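Local coordinates for protein importin-95 (Chaetomium thermophilum, PDB 4XRI) that probably serves as a nuclear import receptor of the importin-beta family, a flexible HEAT-repeat solenoid expected to bind a small GTPase and carry protein cargo, at residues Q153-C167 and N199-S213. The protein carries 2 engineered substitutions. Residues are numbered along the deposited sequence; the frame is centred on the assembly and turned at random.
With SO4 (sulfate ion), chain I; SO4 (sulfate ion), chain D.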
loop_
_atom_site.group_PDB
_atom_site.type_symbol
_atom_site.label_atom_id
_atom_site.label_comp_id
_atom_site.label_asym_id
_atom_site.label_seq_id
_atom_site.Cartn_x
_atom_site.Cartn_y
_atom_site.Cartn_z
ATOM N N GLN A 153 -39.297 -19.892 0.071
ATOM C CA GLN A 153 -37.952 -19.808 0.641
ATOM C C GLN A 153 -36.937 -19.150 -0.290
ATOM O O GLN A 153 -36.295 -18.165 0.078
ATOM C CB GLN A 153 -37.444 -21.195 1.026
ATOM C CG GLN A 153 -35.996 -21.188 1.471
ATOM C CD GLN A 153 -35.453 -22.575 1.712
ATOM O OE1 GLN A 153 -36.073 -23.388 2.396
ATOM N NE2 GLN A 153 -34.286 -22.857 1.145
ATOM N N HIS A 154 -36.805 -19.687 -1.498
ATOM C CA HIS A 154 -35.794 -19.204 -2.433
ATOM C C HIS A 154 -36.096 -17.811 -2.971
ATOM O O HIS A 154 -35.174 -17.021 -3.180
ATOM C CB HIS A 154 -35.623 -20.187 -3.592
ATOM C CG HIS A 154 -34.698 -21.321 -3.285
ATOM N ND1 HIS A 154 -35.073 -22.402 -2.509
ATOM C CD2 HIS A 154 -33.410 -21.546 -3.632
ATOM C CE1 HIS A 154 -34.060 -23.236 -2.400
ATOM N NE2 HIS A 154 -33.033 -22.741 -3.075
ATOM N N GLN A 155 -37.371 -17.498 -3.191
ATOM C CA GLN A 155 -37.719 -16.151 -3.622
ATOM C C GLN A 155 -37.343 -15.152 -2.535
ATOM O O GLN A 155 -36.892 -14.049 -2.831
ATOM C CB GLN A 155 -39.207 -16.020 -3.960
ATOM C CG GLN A 155 -39.568 -14.608 -4.419
ATOM C CD GLN A 155 -40.980 -14.477 -4.948
ATOM O OE1 GLN A 155 -41.945 -14.876 -4.297
ATOM N NE2 GLN A 155 -41.107 -13.906 -6.140
ATOM N N LYS A 156 -37.531 -15.545 -1.279
ATOM C CA LYS A 156 -37.122 -14.713 -0.152
ATOM C C LYS A 156 -35.611 -14.514 -0.138
ATOM O O LYS A 156 -35.129 -13.383 -0.097
ATOM C CB LYS A 156 -37.576 -15.329 1.172
ATOM C CG LYS A 156 -39.010 -15.027 1.552
ATOM C CD LYS A 156 -39.280 -15.445 2.991
ATOM C CE LYS A 156 -40.643 -14.976 3.464
ATOM N NZ LYS A 156 -40.801 -15.145 4.935
ATOM N N GLN A 157 -34.879 -15.625 -0.166
ATOM C CA GLN A 157 -33.419 -15.612 -0.188
ATOM C C GLN A 157 -32.864 -14.676 -1.252
ATOM O O GLN A 157 -32.073 -13.777 -0.957
ATOM C CB GLN A 157 -32.872 -17.018 -0.439
ATOM C CG GLN A 157 -33.096 -18.033 0.659
ATOM C CD GLN A 157 -32.542 -19.396 0.285
ATOM O OE1 GLN A 157 -33.286 -20.299 -0.093
ATOM N NE2 GLN A 157 -31.225 -19.545 0.373
ATOM N N ALA A 158 -33.291 -14.902 -2.491
ATOM C CA ALA A 158 -32.757 -14.198 -3.651
ATOM C C ALA A 158 -33.145 -12.724 -3.661
ATOM O O ALA A 158 -32.370 -11.875 -4.102
ATOM C CB ALA A 158 -33.226 -14.875 -4.934
ATOM N N SER A 159 -34.344 -12.423 -3.178
ATOM C CA SER A 159 -34.819 -11.044 -3.142
ATOM C C SER A 159 -34.101 -10.259 -2.053
ATOM O O SER A 159 -33.794 -9.082 -2.227
ATOM C CB SER A 159 -36.329 -10.994 -2.926
ATOM O OG SER A 159 -36.998 -11.676 -3.970
ATOM N N LEU A 160 -33.843 -10.920 -0.930
ATOM C CA LEU A 160 -33.029 -10.332 0.126
ATOM C C LEU A 160 -31.634 -10.039 -0.406
ATOM O O LEU A 160 -31.062 -8.983 -0.144
ATOM C CB LEU A 160 -32.955 -11.266 1.336
ATOM C CG LEU A 160 -34.204 -11.313 2.213
ATOM C CD1 LEU A 160 -34.141 -12.495 3.165
ATOM C CD2 LEU A 160 -34.349 -10.008 2.981
ATOM N N THR A 161 -31.106 -10.989 -1.169
ATOM C CA THR A 161 -29.789 -10.864 -1.777
ATOM C C THR A 161 -29.742 -9.704 -2.772
ATOM O O THR A 161 -28.761 -8.960 -2.831
ATOM C CB THR A 161 -29.392 -12.174 -2.488
ATOM O OG1 THR A 161 -29.311 -13.235 -1.527
ATOM C CG2 THR A 161 -28.051 -12.029 -3.172
ATOM N N ALA A 162 -30.815 -9.552 -3.543
ATOM C CA ALA A 162 -30.912 -8.473 -4.522
ATOM C C ALA A 162 -30.997 -7.118 -3.832
ATOM O O ALA A 162 -30.364 -6.150 -4.257
ATOM C CB ALA A 162 -32.117 -8.685 -5.430
ATOM N N ILE A 163 -31.783 -7.061 -2.761
ATOM C CA ILE A 163 -31.906 -5.859 -1.945
ATOM C C ILE A 163 -30.548 -5.431 -1.395
ATOM O O ILE A 163 -30.193 -4.250 -1.424
ATOM C CB ILE A 163 -32.897 -6.077 -0.782
ATOM C CG1 ILE A 163 -34.337 -6.093 -1.306
ATOM C CG2 ILE A 163 -32.733 -4.999 0.276
ATOM C CD1 ILE A 163 -35.358 -6.502 -0.263
ATOM N N GLY A 164 -29.785 -6.404 -0.908
ATOM C CA GLY A 164 -28.460 -6.149 -0.373
ATOM C C GLY A 164 -27.503 -5.622 -1.426
ATOM O O GLY A 164 -26.742 -4.689 -1.173
ATOM N N PHE A 165 -27.547 -6.228 -2.610
ATOM C CA PHE A 165 -26.715 -5.811 -3.738
ATOM C C PHE A 165 -26.985 -4.363 -4.120
ATOM O O PHE A 165 -26.061 -3.592 -4.385
ATOM C CB PHE A 165 -26.956 -6.713 -4.954
ATOM C CG PHE A 165 -26.377 -8.091 -4.818
ATOM C CD1 PHE A 165 -25.552 -8.413 -3.755
ATOM C CD2 PHE A 165 -26.649 -9.064 -5.767
ATOM C CE1 PHE A 165 -25.016 -9.678 -3.635
ATOM C CE2 PHE A 165 -26.112 -10.330 -5.655
ATOM C CZ PHE A 165 -25.293 -10.639 -4.587
ATOM N N ILE A 166 -28.263 -4.005 -4.147
ATOM C CA ILE A 166 -28.689 -2.664 -4.516
ATOM C C ILE A 166 -28.306 -1.641 -3.446
ATOM O O ILE A 166 -27.804 -0.560 -3.760
ATOM C CB ILE A 166 -30.210 -2.623 -4.758
ATOM C CG1 ILE A 166 -30.558 -3.402 -6.028
ATOM C CG2 ILE A 166 -30.704 -1.191 -4.865
ATOM C CD1 ILE A 166 -32.043 -3.608 -6.239
ATOM N N CYS A 167 -28.520 -1.994 -2.182
ATOM C CA CYS A 167 -28.258 -1.075 -1.078
ATOM C C CYS A 167 -26.768 -0.868 -0.808
ATOM O O CYS A 167 -26.372 0.168 -0.279
ATOM C CB CYS A 167 -28.946 -1.568 0.197
ATOM S SG CYS A 167 -30.730 -1.278 0.232
ATOM N N ASN A 199 -37.121 -20.483 8.687
ATOM C CA ASN A 199 -36.187 -20.953 7.672
ATOM C C ASN A 199 -34.785 -20.375 7.856
ATOM O O ASN A 199 -34.591 -19.159 7.809
ATOM C CB ASN A 199 -36.723 -20.610 6.282
ATOM C CG ASN A 199 -36.173 -21.516 5.204
ATOM O OD1 ASN A 199 -34.960 -21.604 5.010
ATOM N ND2 ASN A 199 -37.065 -22.206 4.500
ATOM N N ASN A 200 -33.809 -21.258 8.055
ATOM C CA ASN A 200 -32.429 -20.842 8.289
ATOM C C ASN A 200 -31.759 -20.259 7.049
ATOM O O ASN A 200 -30.881 -19.404 7.157
ATOM C CB ASN A 200 -31.602 -22.017 8.813
ATOM C CG ASN A 200 -31.879 -22.317 10.271
ATOM O OD1 ASN A 200 -32.402 -21.474 11.000
ATOM N ND2 ASN A 200 -31.517 -23.517 10.708
ATOM N N GLU A 201 -32.174 -20.729 5.877
ATOM C CA GLU A 201 -31.651 -20.213 4.617
ATOM C C GLU A 201 -32.038 -18.749 4.461
ATOM O O GLU A 201 -31.232 -17.922 4.041
ATOM C CB GLU A 201 -32.175 -21.031 3.434
ATOM C CG GLU A 201 -32.178 -22.530 3.660
ATOM C CD GLU A 201 -30.782 -23.113 3.766
ATOM O OE1 GLU A 201 -29.848 -22.534 3.173
ATOM O OE2 GLU A 201 -30.619 -24.152 4.441
ATOM N N VAL A 202 -33.285 -18.450 4.804
ATOM C CA VAL A 202 -33.807 -17.093 4.756
ATOM C C VAL A 202 -33.075 -16.194 5.746
ATOM O O VAL A 202 -32.689 -15.071 5.415
ATOM C CB VAL A 202 -35.325 -17.072 5.056
ATOM C CG1 VAL A 202 -35.815 -15.648 5.266
ATOM C CG2 VAL A 202 -36.097 -17.758 3.933
ATOM N N ARG A 203 -32.876 -16.704 6.959
ATOM C CA ARG A 203 -32.176 -15.959 8.002
ATOM C C ARG A 203 -30.754 -15.589 7.590
ATOM O O ARG A 203 -30.310 -14.463 7.825
ATOM C CB ARG A 203 -32.140 -16.755 9.309
ATOM C CG ARG A 203 -33.431 -16.702 10.115
ATOM C CD ARG A 203 -33.251 -17.326 11.493
ATOM N NE ARG A 203 -32.464 -16.480 12.386
ATOM C CZ ARG A 203 -32.023 -16.861 13.581
ATOM N NH1 ARG A 203 -32.283 -18.084 14.024
ATOM N NH2 ARG A 203 -31.317 -16.025 14.330
ATOM N N PHE A 204 -30.047 -16.529 6.968
ATOM C CA PHE A 204 -28.682 -16.264 6.523
ATOM C C PHE A 204 -28.652 -15.208 5.426
ATOM O O PHE A 204 -27.804 -14.317 5.429
ATOM C CB PHE A 204 -28.003 -17.535 6.017
ATOM C CG PHE A 204 -26.636 -17.290 5.443
ATOM C CD1 PHE A 204 -25.600 -16.881 6.262
ATOM C CD2 PHE A 204 -26.392 -17.453 4.089
ATOM C CE1 PHE A 204 -24.343 -16.644 5.749
ATOM C CE2 PHE A 204 -25.132 -17.216 3.567
ATOM C CZ PHE A 204 -24.106 -16.812 4.401
ATOM N N ALA A 205 -29.587 -15.318 4.487
ATOM C CA ALA A 205 -29.695 -14.363 3.394
ATOM C C ALA A 205 -30.025 -12.976 3.935
ATOM O O ALA A 205 -29.516 -11.966 3.448
ATOM C CB ALA A 205 -30.751 -14.810 2.398
ATOM N N ALA A 206 -30.875 -12.940 4.956
ATOM C CA ALA A 206 -31.327 -11.683 5.539
ATOM C C ALA A 206 -30.226 -10.983 6.326
ATOM O O ALA A 206 -30.048 -9.771 6.208
ATOM C CB ALA A 206 -32.531 -11.927 6.430
ATOM N N ILE A 207 -29.490 -11.742 7.132
ATOM C CA ILE A 207 -28.432 -11.157 7.946
ATOM C C ILE A 207 -27.281 -10.690 7.054
ATOM O O ILE A 207 -26.620 -9.694 7.344
ATOM C CB ILE A 207 -27.915 -12.150 9.024
ATOM C CG1 ILE A 207 -27.072 -11.419 10.072
ATOM C CG2 ILE A 207 -27.147 -13.309 8.406
ATOM C CD1 ILE A 207 -27.864 -10.498 10.961
ATOM N N THR A 208 -27.067 -11.402 5.951
ATOM C CA THR A 208 -26.049 -11.031 4.977
ATOM C C THR A 208 -26.447 -9.736 4.282
ATOM O O THR A 208 -25.621 -8.846 4.073
ATOM C CB THR A 208 -25.842 -12.133 3.922
ATOM O OG1 THR A 208 -25.546 -13.370 4.576
ATOM C CG2 THR A 208 -24.699 -11.766 2.981
ATOM N N ALA A 209 -27.724 -9.646 3.929
ATOM C CA ALA A 209 -28.260 -8.469 3.261
ATOM C C ALA A 209 -28.192 -7.252 4.177
ATOM O O ALA A 209 -27.916 -6.139 3.725
ATOM C CB ALA A 209 -29.690 -8.719 2.813
ATOM N N LEU A 210 -28.445 -7.470 5.465
ATOM C CA LEU A 210 -28.334 -6.406 6.455
ATOM C C LEU A 210 -26.905 -5.877 6.511
ATOM O O LEU A 210 -26.682 -4.668 6.552
ATOM C CB LEU A 210 -28.777 -6.899 7.836
ATOM C CG LEU A 210 -28.576 -5.921 8.997
ATOM C CD1 LEU A 210 -29.276 -4.601 8.718
ATOM C CD2 LEU A 210 -29.074 -6.533 10.302
ATOM N N GLY A 211 -25.943 -6.794 6.502
ATOM C CA GLY A 211 -24.540 -6.433 6.489
ATOM C C GLY A 211 -24.198 -5.591 5.277
ATOM O O GLY A 211 -23.516 -4.577 5.389
ATOM N N ASP A 212 -24.694 -6.007 4.117
ATOM C CA ASP A 212 -24.454 -5.288 2.870
ATOM C C ASP A 212 -25.160 -3.934 2.846
ATOM O O ASP A 212 -24.747 -3.025 2.129
ATOM C CB ASP A 212 -24.909 -6.129 1.670
ATOM C CG ASP A 212 -24.023 -7.339 1.431
ATOM O OD1 ASP A 212 -22.862 -7.330 1.894
ATOM O OD2 ASP A 212 -24.484 -8.293 0.771
ATOM N N SER A 213 -26.219 -3.798 3.633
ATOM C CA SER A 213 -27.059 -2.605 3.568
ATOM C C SER A 213 -26.780 -1.620 4.698
ATOM O O SER A 213 -27.508 -0.642 4.861
ATOM C CB SER A 213 -28.537 -3.001 3.590
ATOM O OG SER A 213 -28.827 -3.958 2.588
HETATM S S SO4 I . -30.801 -25.424 -2.199
HETATM O O1 SO4 I . -31.221 -24.986 -3.526
HETATM O O2 SO4 I . -29.368 -25.704 -2.215
HETATM O O3 SO4 I . -31.083 -24.374 -1.223
HETATM O O4 SO4 I . -31.532 -26.634 -1.832
HETATM S S SO4 D . -32.005 -19.879 17.039
HETATM O O1 SO4 D . -32.038 -20.373 15.667
HETATM O O2 SO4 D . -31.652 -18.462 17.038
HETATM O O3 SO4 D . -33.316 -20.055 17.655
HETATM O O4 SO4 D . -31.011 -20.634 17.795
HETATM O O HOH W 1 -29.325 -18.072 1.775
HETATM O O HOH W 2 -28.078 -11.830 1.111
HETATM O O HOH W 3 -26.970 -9.139 -0.010
HETATM O O HOH W 4 -25.283 0.240 2.344
#
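Gln-153 swings CG away from the backbone N (chi1 173°) and runs on extended, reaching from the first turn of helix 153-167 to Asn-199, the N-cap of helix 200-212. Asn-199 ND2 donates to Gln-153 OE1 at 2.6 Å; OE1 lies near the amide plane of Asn-199, whereas ND2 stands above the carbonyl plane of Gln-153, and the two amide planes are 71° apart. The other half of the Gln-153 amide is used as well: NE2 lies against Glu-201 CG and donates to Gln-157 OE1 at 3.0 Å, which ties the glutamine back to its own helix. Shortening Gln-153 to an alanine is likely to leave Asn-199 ND2 and Gln-157 OE1 without these partners and the N-cap side chain less firmly oriented. Asn-199 OD1 meanwhile caps its helix through a weak bond from Glu-201 N. Further along, Leu-160 is a knob in a hole formed by Val-202, Ala-205, Ala-206 and Ala-209; its CD1 sits 3.7 Å from Ala-206 CB. Small residues then bring the backbones together: Ala-209 CB presses on Leu-160 O at 3.3 Å, and Gly-164 CA comes within 4.3 Å of Ala-209 CA. Ser-213 OG turns back to bond Ala-209 O and also meets Cys-167 CB at 3.4 Å. One margin is hydrated, with single waters bridging Gln-157 NE2 to Glu-201 O and Thr-161 OG1 to Ala-205 O; Asp-212, which takes a water through OD2, pairs through OD1 with Arg-255. Helices 140-150 and 182-193 add Ala-148 and Val-189 around Leu-160. The axes, 8.0 Å apart and inclined by 7°, show the side-by-side, near-parallel packing of helices characteristic of the HEAT-repeat solenoid of importin-beta.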